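Local coordinates for protein putative cytosine/guanine deaminase (Unidentified, PDB 2PAJ) that catalyses the zinc-dependent hydrolytic deamination of 2-amino-4-hydroxypteridines such as isoxanthopterin, releasing ammonium, at residues A[145-149]-A[150-154]; A[304-308]-A[309-313]; A[381-384]-A[385-389]; A[452-456]-A[457-461]; A[472-475]-A[476-480]. All blocks are in the same frame, centred on the assembly; numbering follows the deposited sequence.

Interaction 1 (A[145-149]-A[150-154]); sequences MPFDS and SAILF
Phe147 and Ile152 meet on the tightly packed side of this helix start, their side chains crossing at about a right angle with Phe147 CD1 3.9 Å from Ile152 CD1. With CG between its backbone N and carbonyl carbon (chi1 60°), Phe147 turns its ring back beside the first helical turn, while Met145 CG lies over the centre of one ring face. Large apolar residues suit this side because it is buried under helix 112-127, where both touch the side chain of Glu112 and Ile152 also that of Arg116. Two backbone bonds fix the turn beneath them: Ile152 N donates to Asp148 O at 3.0 Å and almost straight (176°), and Leu153 N to Ser149 O at 2.9 Å.

The other side is polar and looser. Asp148 is partly exposed; Asp148 OD1 accepts a weak bond from Ala151 N (3.2 Å), and a water donates to that oxygen at 3.3 Å. The same water lies 2.8 Å from Ser150 OG, whose hydroxyl also bonds Tyr141 OH. Asp148 OD2 forms a salt bridge with Arg199, so each carboxylate oxygen has a distinct job, and a negative charge here should suit the positive end of the helix dipole. The capping bond of Asp148, flanked by the Phe147-Ile152 contact of a hydrophobic staple, starts helix 149-159 of the TIM-barrel amidohydrolase fold.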
# COMPACT_ATOMS: atom_id res chain seq x y z
N MET A 145 7.05 5.74 -24.78
CA MET A 145 5.70 5.75 -24.23
C MET A 145 5.13 7.17 -24.41
O MET A 145 5.75 8.15 -24.00
CB MET A 145 5.73 5.35 -22.76
CG MET A 145 4.37 5.37 -22.06
SD MET A 145 4.43 4.51 -20.45
CE MET A 145 5.85 5.28 -19.70
N PRO A 146 3.94 7.28 -25.03
CA PRO A 146 3.26 8.55 -25.28
C PRO A 146 2.69 9.25 -24.06
O PRO A 146 2.31 10.42 -24.14
CB PRO A 146 2.17 8.16 -26.27
CG PRO A 146 1.80 6.81 -25.82
CD PRO A 146 3.16 6.16 -25.58
N PHE A 147 2.61 8.55 -22.94
CA PHE A 147 2.07 9.17 -21.73
C PHE A 147 2.97 8.97 -20.52
O PHE A 147 3.78 8.04 -20.47
CB PHE A 147 0.66 8.65 -21.45
CG PHE A 147 0.61 7.18 -21.24
CD1 PHE A 147 0.76 6.64 -19.97
CD2 PHE A 147 0.45 6.32 -22.31
CE1 PHE A 147 0.74 5.28 -19.76
CE2 PHE A 147 0.43 4.96 -22.13
CZ PHE A 147 0.58 4.42 -20.85
N ASP A 148 2.83 9.87 -19.55
CA ASP A 148 3.63 9.79 -18.33
C ASP A 148 2.86 9.05 -17.22
O ASP A 148 2.03 9.64 -16.52
CB ASP A 148 4.01 11.19 -17.86
CG ASP A 148 5.06 11.15 -16.78
OD1 ASP A 148 5.31 10.03 -16.30
OD2 ASP A 148 5.63 12.20 -16.42
N SER A 149 3.14 7.76 -17.09
CA SER A 149 2.50 6.93 -16.07
C SER A 149 2.66 7.56 -14.69
O SER A 149 1.69 7.83 -13.99
CB SER A 149 3.15 5.55 -16.06
OG SER A 149 2.96 4.94 -17.31
N SER A 150 3.91 7.79 -14.32
CA SER A 150 4.21 8.38 -13.04
C SER A 150 3.40 9.65 -12.79
O SER A 150 2.81 9.81 -11.72
CB SER A 150 5.70 8.66 -12.96
OG SER A 150 6.42 7.48 -13.26
N ALA A 151 3.36 10.54 -13.78
CA ALA A 151 2.61 11.78 -13.65
C ALA A 151 1.17 11.48 -13.28
O ALA A 151 0.64 11.98 -12.29
CB ALA A 151 2.65 12.55 -14.95
N ILE A 152 0.54 10.65 -14.09
CA ILE A 152 -0.85 10.26 -13.90
C ILE A 152 -1.12 9.68 -12.51
O ILE A 152 -2.10 10.06 -11.85
CB ILE A 152 -1.27 9.25 -14.98
CG1 ILE A 152 -1.15 9.90 -16.37
CG2 ILE A 152 -2.67 8.75 -14.71
CD1 ILE A 152 -1.20 8.92 -17.52
N LEU A 153 -0.26 8.77 -12.06
CA LEU A 153 -0.44 8.14 -10.76
C LEU A 153 -0.44 9.16 -9.61
O LEU A 153 -1.30 9.09 -8.73
CB LEU A 153 0.64 7.08 -10.53
CG LEU A 153 0.48 5.75 -11.28
CD1 LEU A 153 1.57 4.77 -10.88
CD2 LEU A 153 -0.87 5.16 -10.96
N PHE A 154 0.51 10.10 -9.62
CA PHE A 154 0.58 11.12 -8.57
C PHE A 154 -0.62 12.07 -8.67
O PHE A 154 -1.13 12.56 -7.66
CB PHE A 154 1.88 11.92 -8.67
CG PHE A 154 3.07 11.25 -8.03
CD1 PHE A 154 3.14 11.10 -6.66
CD2 PHE A 154 4.11 10.78 -8.81
CE1 PHE A 154 4.25 10.48 -6.06
CE2 PHE A 154 5.22 10.16 -8.25
CZ PHE A 154 5.30 10.01 -6.86
O HOH W 1 7.95 8.32 -15.48

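Interaction 2 (A[304-308]-A[309-313]); sequences VAHCP and QSNGR
A water molecule gripped from both segments joins Ala305 to Asn311: it donates to Ala305 O at 2.6 Å and, as modelled, accepts a weak bond from Asn311 ND2 at 3.3 Å. The amide probably reaches it because Asn311 CG lies anti to its own carbonyl carbon (chi1 -68°), which turns the side chain back toward the end of the strand, although its exact placing is doubtful. One face of the His306 imidazole is covered by Pro308, whose CD stands 3.6 Å above the plane over the ring centre.

Strand 303-306 belongs to the TIM barrel of the amidohydrolase fold, and the chain leaves it straight into the short helix 308-312 beside the zinc site. Cys307 holds the N-cap position. Pro308 follows as the first helical residue, a place that suits proline because no backbone N-H is needed there; its ring packs on Met352 and Thr353 of helix 346-359. Asn311 N donates to Cys307 O, an oxygen whose position is less sure; the next bond, Gly312 N to Pro308 O at 3.0 Å, is weak and strongly bent (123°). Across the start of the helix, Ser310 CB approaches Cys307 CB to 4.2 Å. Ser310 OG, anti to its backbone N (chi1 -165°), hydrogen-bonds both Ser340 OG and Asp336 OD2, making this small hydroxyl a second-shell partner of a zinc ligand.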
# COMPACT_ATOMS: atom_id res chain seq x y z
N VAL A 304 9.13 -7.27 4.24
CA VAL A 304 8.35 -8.03 3.27
C VAL A 304 6.99 -7.38 3.12
O VAL A 304 6.50 -6.74 4.04
CB VAL A 304 8.14 -9.52 3.72
CG1 VAL A 304 9.48 -10.20 3.95
CG2 VAL A 304 7.30 -9.56 4.98
N ALA A 305 6.39 -7.53 1.95
CA ALA A 305 5.07 -7.00 1.66
C ALA A 305 4.24 -8.27 1.51
O ALA A 305 4.27 -8.93 0.46
CB ALA A 305 5.06 -6.21 0.36
N HIS A 306 3.53 -8.61 2.57
CA HIS A 306 2.70 -9.81 2.61
C HIS A 306 1.40 -9.63 1.84
O HIS A 306 0.63 -8.72 2.13
CB HIS A 306 2.41 -10.16 4.05
CG HIS A 306 1.63 -11.42 4.22
ND1 HIS A 306 0.61 -11.54 5.12
CD2 HIS A 306 1.72 -12.61 3.58
CE1 HIS A 306 0.09 -12.75 5.04
NE2 HIS A 306 0.74 -13.42 4.10
N CYS A 307 1.16 -10.51 0.87
CA CYS A 307 -0.06 -10.46 0.06
C CYS A 307 -0.73 -11.83 -0.02
O CYS A 307 -0.56 -12.55 -1.00
CB CYS A 307 0.26 -9.96 -1.36
SG CYS A 307 1.08 -8.34 -1.46
N PRO A 308 -1.53 -12.19 1.01
CA PRO A 308 -2.23 -13.47 1.07
C PRO A 308 -3.20 -13.82 -0.08
O PRO A 308 -3.02 -14.85 -0.73
CB PRO A 308 -2.91 -13.42 2.44
CG PRO A 308 -3.09 -11.96 2.67
CD PRO A 308 -1.80 -11.39 2.21
N GLN A 309 -4.20 -12.99 -0.33
CA GLN A 309 -5.17 -13.26 -1.40
C GLN A 309 -4.52 -13.48 -2.77
O GLN A 309 -4.98 -14.28 -3.57
CB GLN A 309 -6.17 -12.12 -1.52
CG GLN A 309 -7.12 -12.01 -0.35
CD GLN A 309 -8.02 -10.81 -0.45
OE1 GLN A 309 -7.56 -9.67 -0.44
NE2 GLN A 309 -9.32 -11.05 -0.55
N SER A 310 -3.44 -12.76 -3.02
CA SER A 310 -2.73 -12.88 -4.28
C SER A 310 -1.83 -14.11 -4.24
O SER A 310 -1.82 -14.93 -5.16
CB SER A 310 -1.90 -11.63 -4.51
OG SER A 310 -1.46 -11.55 -5.86
N ASN A 311 -1.07 -14.25 -3.15
CA ASN A 311 -0.16 -15.39 -2.99
C ASN A 311 -0.88 -16.73 -3.02
O ASN A 311 -0.24 -17.78 -3.15
CB ASN A 311 0.64 -15.26 -1.69
CG ASN A 311 1.64 -14.11 -1.73
OD1 ASN A 311 2.07 -13.68 -2.80
ND2 ASN A 311 2.02 -13.63 -0.55
N GLY A 312 -2.20 -16.71 -2.91
CA GLY A 312 -2.95 -17.95 -2.95
C GLY A 312 -2.95 -18.48 -4.38
O GLY A 312 -2.75 -19.68 -4.61
N ARG A 313 -3.16 -17.57 -5.33
CA ARG A 313 -3.18 -17.91 -6.76
C ARG A 313 -1.73 -18.17 -7.17
O ARG A 313 -1.25 -17.72 -8.22
CB ARG A 313 -3.77 -16.74 -7.58
CG ARG A 313 -4.14 -17.16 -9.00
CD ARG A 313 -4.66 -16.02 -9.89
NE ARG A 313 -3.61 -15.09 -10.29
CZ ARG A 313 -3.62 -14.39 -11.43
NH1 ARG A 313 -4.62 -14.52 -12.30
NH2 ARG A 313 -2.62 -13.54 -11.70
O HOH W 2 3.61 -10.79 -1.21

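Interaction 3 (A[381-384]-A[385-389]); sequences ASIA and EVIHW
From Ser382 to Ala384 three successive carbonyls accept from the amides of Val386, Ile387 and His388, the four-residue spacing of an alpha helix, with O-to-N distances of 3.3 Å for Ser382 O to Val386 N and 2.8 Å for Ile383 O to Ile387 N. Ser382 is the N-cap of this helix, 383-398, which packs against the amidohydrolase barrel. Ser382 OG accepts from Glu385 N at 3.2 Å in a moderately bent bond (143°). The hydroxyl reaches that amide because chi1 is 52°, folding OG over its own backbone toward the first turn; serine suits the place because its arm is short and polar.

Glu385 stands three residues into the turn, but its acid does not close a capping box. The chain bends at chi2 and carries OE1 to a salt bridge with Arg322, while OE2 comes to lie above the Trp389 indole, offset toward the rim. Trp389 itself is buried against Val331 and Ile333 of strand 331-333. On another side of the helix Ile383 touches Trp354 and Ile432, and two isoleucines one turn apart bring their branches together: their side chains cross obliquely, with Ile383 CG2 3.5 Å from Ile387 CD1.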
# COMPACT_ATOMS: atom_id res chain seq x y z
N ALA A 381 -1.06 -14.47 17.03
CA ALA A 381 -1.75 -14.01 15.82
C ALA A 381 -3.04 -13.24 16.15
O ALA A 381 -4.13 -13.59 15.69
CB ALA A 381 -2.06 -15.22 14.92
N SER A 382 -2.90 -12.18 16.93
CA SER A 382 -4.02 -11.35 17.35
C SER A 382 -4.46 -10.37 16.27
O SER A 382 -3.83 -10.25 15.22
CB SER A 382 -3.63 -10.59 18.62
OG SER A 382 -2.40 -9.91 18.44
N ILE A 383 -5.56 -9.67 16.54
CA ILE A 383 -6.08 -8.67 15.62
C ILE A 383 -5.12 -7.48 15.65
O ILE A 383 -4.88 -6.86 14.61
CB ILE A 383 -7.51 -8.19 16.04
CG1 ILE A 383 -8.54 -9.27 15.72
CG2 ILE A 383 -7.87 -6.88 15.33
CD1 ILE A 383 -8.60 -10.39 16.74
N ALA A 384 -4.59 -7.16 16.83
CA ALA A 384 -3.66 -6.04 16.99
C ALA A 384 -2.40 -6.35 16.21
O ALA A 384 -1.80 -5.50 15.57
CB ALA A 384 -3.33 -5.84 18.46
N GLU A 385 -2.00 -7.61 16.29
CA GLU A 385 -0.83 -8.13 15.62
C GLU A 385 -0.92 -7.78 14.14
O GLU A 385 0.02 -7.26 13.55
CB GLU A 385 -0.83 -9.64 15.81
CG GLU A 385 0.49 -10.26 16.16
CD GLU A 385 1.34 -10.46 14.95
OE1 GLU A 385 2.28 -11.28 15.01
OE2 GLU A 385 1.06 -9.78 13.95
N VAL A 386 -2.07 -8.07 13.56
CA VAL A 386 -2.32 -7.80 12.15
C VAL A 386 -2.55 -6.32 11.85
O VAL A 386 -2.13 -5.83 10.80
CB VAL A 386 -3.54 -8.62 11.69
CG1 VAL A 386 -3.83 -8.36 10.23
CG2 VAL A 386 -3.26 -10.10 11.94
N ILE A 387 -3.21 -5.61 12.75
CA ILE A 387 -3.46 -4.19 12.55
C ILE A 387 -2.12 -3.47 12.48
O ILE A 387 -1.98 -2.46 11.81
CB ILE A 387 -4.32 -3.59 13.69
CG1 ILE A 387 -5.74 -4.14 13.62
CG2 ILE A 387 -4.35 -2.08 13.58
CD1 ILE A 387 -6.63 -3.68 14.77
N HIS A 388 -1.13 -4.01 13.18
CA HIS A 388 0.19 -3.42 13.18
C HIS A 388 0.80 -3.56 11.80
O HIS A 388 1.30 -2.59 11.23
CB HIS A 388 1.10 -4.11 14.19
CG HIS A 388 2.41 -3.43 14.37
ND1 HIS A 388 3.61 -4.09 14.23
CD2 HIS A 388 2.71 -2.15 14.64
CE1 HIS A 388 4.60 -3.23 14.40
NE2 HIS A 388 4.08 -2.05 14.65
N TRP A 389 0.75 -4.77 11.27
CA TRP A 389 1.29 -5.07 9.95
C TRP A 389 0.68 -4.18 8.88
O TRP A 389 1.38 -3.69 8.00
CB TRP A 389 1.04 -6.53 9.60
CG TRP A 389 1.81 -7.49 10.43
CD1 TRP A 389 2.91 -7.21 11.19
CD2 TRP A 389 1.62 -8.91 10.51
NE1 TRP A 389 3.43 -8.36 11.74
CE2 TRP A 389 2.66 -9.42 11.33
CE3 TRP A 389 0.68 -9.80 9.97
CZ2 TRP A 389 2.79 -10.80 11.62
CZ3 TRP A 389 0.81 -11.16 10.25
CH2 TRP A 389 1.86 -11.64 11.07

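Interaction 4 (A[452-456]-A[457-461]); sequences RVVVD and DLIEG
Val454 and Ile459 are set slantwise against each other over the buried side of this turn, Val454 CG2 lying 3.9 Å from Ile459 CG1. Val454 holds CG1 anti to its backbone N (chi1 -177°), which leaves CG2 as the branch that faces the isoleucine. Their surroundings suit bulky apolar residues: Val454 also packs on Val443 and Leu446, Ile459 on Leu160. Val455 and Leu458 meet more loosely on the exposed side, with Val455 CG1 4.3 Å from Leu458 CB.

Between these pairs the chain turns through Asp456 and Asp457, both with positive phi, in a two-residue turn that resembles a distorted type I'. The two closing bonds are unequal. Val455 N reaches Leu458 O at 3.1 Å in the carbonyl plane, on a lone pair, whereas Leu458 N approaches Val455 O at 3.0 Å from well above the plane. Leu458 O also receives a CA-H contact from Val454 CA at 3.5 Å.

The strand before the turn is irregular too, since Val453 and Val454 both face Leu446 in a classic beta bulge. Arg452 spans it: NE donates to Val454 O at 3.1 Å, nearly in the guanidinium plane, while NH2 reaches Met444 O.

Aspartate tolerates the left-handed backbone region better than most residues, and Asp457 puts its acid to use: OD1 takes the Arg440 salt bridge and Val443 N, and OD2 bonds Ser442 OG. These partners probably stabilise the charge of Asp457 and tie the turn to the start of strand 442-448 and to Arg440 just before it.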
# COMPACT_ATOMS: atom_id res chain seq x y z
N ARG A 452 -10.33 15.44 5.76
CA ARG A 452 -11.36 14.44 5.59
C ARG A 452 -11.57 14.06 4.13
O ARG A 452 -12.23 14.76 3.35
CB ARG A 452 -12.66 14.91 6.24
CG ARG A 452 -13.70 13.82 6.34
CD ARG A 452 -14.44 13.89 7.65
NE ARG A 452 -15.58 12.98 7.65
CZ ARG A 452 -16.58 13.07 8.51
NH1 ARG A 452 -16.59 14.03 9.42
NH2 ARG A 452 -17.59 12.21 8.43
N VAL A 453 -11.00 12.92 3.78
CA VAL A 453 -11.06 12.40 2.43
C VAL A 453 -12.36 11.68 2.18
O VAL A 453 -12.84 11.63 1.05
CB VAL A 453 -9.88 11.44 2.18
CG1 VAL A 453 -9.95 10.86 0.76
CG2 VAL A 453 -8.58 12.19 2.39
N VAL A 454 -12.91 11.12 3.25
CA VAL A 454 -14.16 10.37 3.19
C VAL A 454 -15.17 10.79 4.26
O VAL A 454 -14.83 10.98 5.42
CB VAL A 454 -13.92 8.85 3.34
CG1 VAL A 454 -15.23 8.11 3.20
CG2 VAL A 454 -12.92 8.36 2.29
N VAL A 455 -16.42 10.92 3.83
CA VAL A 455 -17.51 11.26 4.73
C VAL A 455 -18.65 10.30 4.37
O VAL A 455 -19.29 10.46 3.33
CB VAL A 455 -17.94 12.73 4.55
CG1 VAL A 455 -18.10 13.05 3.09
CG2 VAL A 455 -19.24 12.98 5.28
N ASP A 456 -18.84 9.30 5.23
CA ASP A 456 -19.84 8.23 5.06
C ASP A 456 -19.75 7.65 3.66
O ASP A 456 -20.64 7.85 2.83
CB ASP A 456 -21.26 8.75 5.29
CG ASP A 456 -21.43 9.37 6.65
OD1 ASP A 456 -21.13 8.71 7.68
OD2 ASP A 456 -21.85 10.54 6.69
N ASP A 457 -18.65 6.93 3.43
CA ASP A 457 -18.34 6.29 2.16
C ASP A 457 -18.36 7.22 0.95
O ASP A 457 -18.33 6.74 -0.17
CB ASP A 457 -19.29 5.12 1.89
CG ASP A 457 -19.27 4.09 2.99
OD1 ASP A 457 -18.18 3.73 3.46
OD2 ASP A 457 -20.36 3.64 3.39
N LEU A 458 -18.43 8.53 1.15
CA LEU A 458 -18.46 9.43 0.00
C LEU A 458 -17.17 10.20 -0.19
O LEU A 458 -16.63 10.80 0.75
CB LEU A 458 -19.62 10.41 0.11
CG LEU A 458 -21.00 9.76 0.11
CD1 LEU A 458 -22.06 10.82 0.40
CD2 LEU A 458 -21.27 9.08 -1.24
N ILE A 459 -16.67 10.18 -1.42
CA ILE A 459 -15.45 10.89 -1.75
C ILE A 459 -15.77 11.99 -2.75
O ILE A 459 -16.51 11.78 -3.71
CB ILE A 459 -14.43 9.94 -2.35
CG1 ILE A 459 -14.24 8.75 -1.41
CG2 ILE A 459 -13.12 10.67 -2.54
CD1 ILE A 459 -13.20 7.78 -1.85
N GLU A 460 -15.23 13.16 -2.50
CA GLU A 460 -15.46 14.30 -3.37
C GLU A 460 -14.83 14.08 -4.74
O GLU A 460 -13.62 13.83 -4.84
CB GLU A 460 -14.91 15.56 -2.71
CG GLU A 460 -15.82 16.76 -2.80
CD GLU A 460 -15.59 17.74 -1.65
OE1 GLU A 460 -14.41 18.11 -1.42
OE2 GLU A 460 -16.59 18.13 -0.99
N GLY A 461 -15.65 14.16 -5.78
CA GLY A 461 -15.17 13.95 -7.13
C GLY A 461 -15.53 12.59 -7.72
O GLY A 461 -15.30 12.35 -8.90

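Interaction 5 (A[472-475]-A[476-480]); sequences RRVV and RELLR
Val475 and Leu479, one turn apart on the C-terminal helix 464-483, lie side by side and point the same way, Val475 CG1 3.9 Å from Leu479 CD1. Val474 and Leu478 make the same one-turn step at a slant, with Val474 CG1 4.1 Å from Leu478 CD1; this buried pair is part of the side of the helix that meets helix 112-127, through Val474. Regular helical bonds set the spacing of both pairs, Leu478 N to Val474 O and Leu479 N to Val475 O each measuring 2.7 Å.

A second cluster is formed by arginines on the exposed surface. Arg476, its chain extended from CG to NE, runs back along the preceding turn beside Arg472, and the two guanidinium planes stand 76° apart. Like charges stay separate, with Arg472 NH1 and Arg476 NH2 at 5.3 Å; long, flexible side chains suit such a surface because the heads can spread into solvent.

Farther out, Glu477 turns to helix 112-127, where OE1 makes a salt bridge with Arg114 while Val474 packs on Arg114 and Leu117. Helix 464-483 is thus fastened to the barrel domain by both charge and apolar contact. At the edge of the Arg476 guanidinium, in its plane, Arg473 CG lies 3.5 Å from Arg476 NH1.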
# COMPACT_ATOMS: atom_id res chain seq x y z
N ARG A 472 -17.15 -0.57 -17.39
CA ARG A 472 -17.89 -1.57 -18.13
C ARG A 472 -17.66 -1.40 -19.64
O ARG A 472 -17.58 -2.38 -20.37
CB ARG A 472 -19.38 -1.44 -17.79
CG ARG A 472 -20.08 -2.76 -17.52
CD ARG A 472 -21.52 -2.53 -17.11
NE ARG A 472 -21.63 -1.92 -15.79
CZ ARG A 472 -22.20 -0.74 -15.55
NH1 ARG A 472 -22.70 -0.04 -16.56
NH2 ARG A 472 -22.27 -0.27 -14.31
N ARG A 473 -17.55 -0.14 -20.08
CA ARG A 473 -17.33 0.18 -21.49
C ARG A 473 -15.92 -0.17 -21.95
O ARG A 473 -15.71 -0.82 -22.98
CB ARG A 473 -17.55 1.67 -21.74
CG ARG A 473 -18.99 2.14 -21.73
CD ARG A 473 -19.05 3.59 -22.19
NE ARG A 473 -20.36 4.21 -22.00
CZ ARG A 473 -20.70 5.42 -22.44
NH1 ARG A 473 -19.81 6.18 -23.10
NH2 ARG A 473 -21.94 5.88 -22.24
N VAL A 474 -14.95 0.31 -21.18
CA VAL A 474 -13.55 0.08 -21.47
C VAL A 474 -13.23 -1.40 -21.50
O VAL A 474 -12.44 -1.84 -22.35
CB VAL A 474 -12.66 0.76 -20.43
CG1 VAL A 474 -11.21 0.52 -20.78
CG2 VAL A 474 -12.98 2.25 -20.36
N VAL A 475 -13.82 -2.17 -20.58
CA VAL A 475 -13.58 -3.61 -20.53
C VAL A 475 -14.07 -4.26 -21.82
O VAL A 475 -13.41 -5.15 -22.35
CB VAL A 475 -14.28 -4.27 -19.30
CG1 VAL A 475 -14.14 -5.78 -19.39
CG2 VAL A 475 -13.64 -3.78 -18.01
N ARG A 476 -15.22 -3.81 -22.33
CA ARG A 476 -15.77 -4.32 -23.59
C ARG A 476 -14.74 -4.03 -24.68
O ARG A 476 -14.33 -4.92 -25.42
CB ARG A 476 -17.07 -3.59 -23.96
CG ARG A 476 -18.25 -3.82 -23.03
CD ARG A 476 -19.29 -2.70 -23.21
NE ARG A 476 -20.56 -2.99 -22.52
CZ ARG A 476 -21.26 -2.11 -21.81
NH1 ARG A 476 -20.83 -0.85 -21.69
NH2 ARG A 476 -22.40 -2.47 -21.21
N GLU A 477 -14.34 -2.76 -24.79
CA GLU A 477 -13.36 -2.34 -25.78
C GLU A 477 -12.14 -3.23 -25.66
O GLU A 477 -11.67 -3.81 -26.64
CB GLU A 477 -12.95 -0.89 -25.53
CG GLU A 477 -14.01 0.12 -25.84
CD GLU A 477 -13.73 1.44 -25.16
OE1 GLU A 477 -12.54 1.79 -25.02
OE2 GLU A 477 -14.71 2.12 -24.76
N LEU A 478 -11.63 -3.32 -24.45
CA LEU A 478 -10.48 -4.15 -24.15
C LEU A 478 -10.69 -5.55 -24.71
O LEU A 478 -9.87 -6.07 -25.48
CB LEU A 478 -10.30 -4.24 -22.64
CG LEU A 478 -9.41 -3.17 -22.02
CD1 LEU A 478 -9.55 -3.21 -20.51
CD2 LEU A 478 -7.98 -3.42 -22.43
N LEU A 479 -11.78 -6.17 -24.31
CA LEU A 479 -12.09 -7.51 -24.76
C LEU A 479 -12.14 -7.60 -26.28
O LEU A 479 -11.65 -8.57 -26.86
CB LEU A 479 -13.41 -7.98 -24.15
CG LEU A 479 -13.34 -8.24 -22.64
CD1 LEU A 479 -14.72 -8.55 -22.08
CD2 LEU A 479 -12.37 -9.38 -22.37
N ARG A 480 -12.71 -6.58 -26.92
CA ARG A 480 -12.80 -6.58 -28.38
C ARG A 480 -11.40 -6.55 -28.98
O ARG A 480 -11.03 -7.41 -29.78
CB ARG A 480 -13.58 -5.37 -28.88
CG ARG A 480 -15.09 -5.53 -28.80
CD ARG A 480 -15.81 -4.45 -29.59
NE ARG A 480 -17.23 -4.78 -29.78
CZ ARG A 480 -17.99 -4.28 -30.77
NH1 ARG A 480 -17.46 -3.43 -31.65
NH2 ARG A 480 -19.27 -4.63 -30.88

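In the fold
All five contacts are local and come in series along the chain; none nests within or crosses another. From the N terminus, interaction 1 starts helix 149-159 after strand 131-136, and interaction 2 turns strand 303-306 into helix 308-312 beside the zinc. Interaction 3 opens helix 383-398 nearby, its nearest atoms about 5 Å from those of interaction 2, while its centre is about 35 Å from that of interaction 1. Interaction 4 closes the turn after strand 451-455 and leads toward helix 464-483, which carries interaction 5. Helix 112-127 links the ends of the series, packing against both interaction 1 and interaction 5.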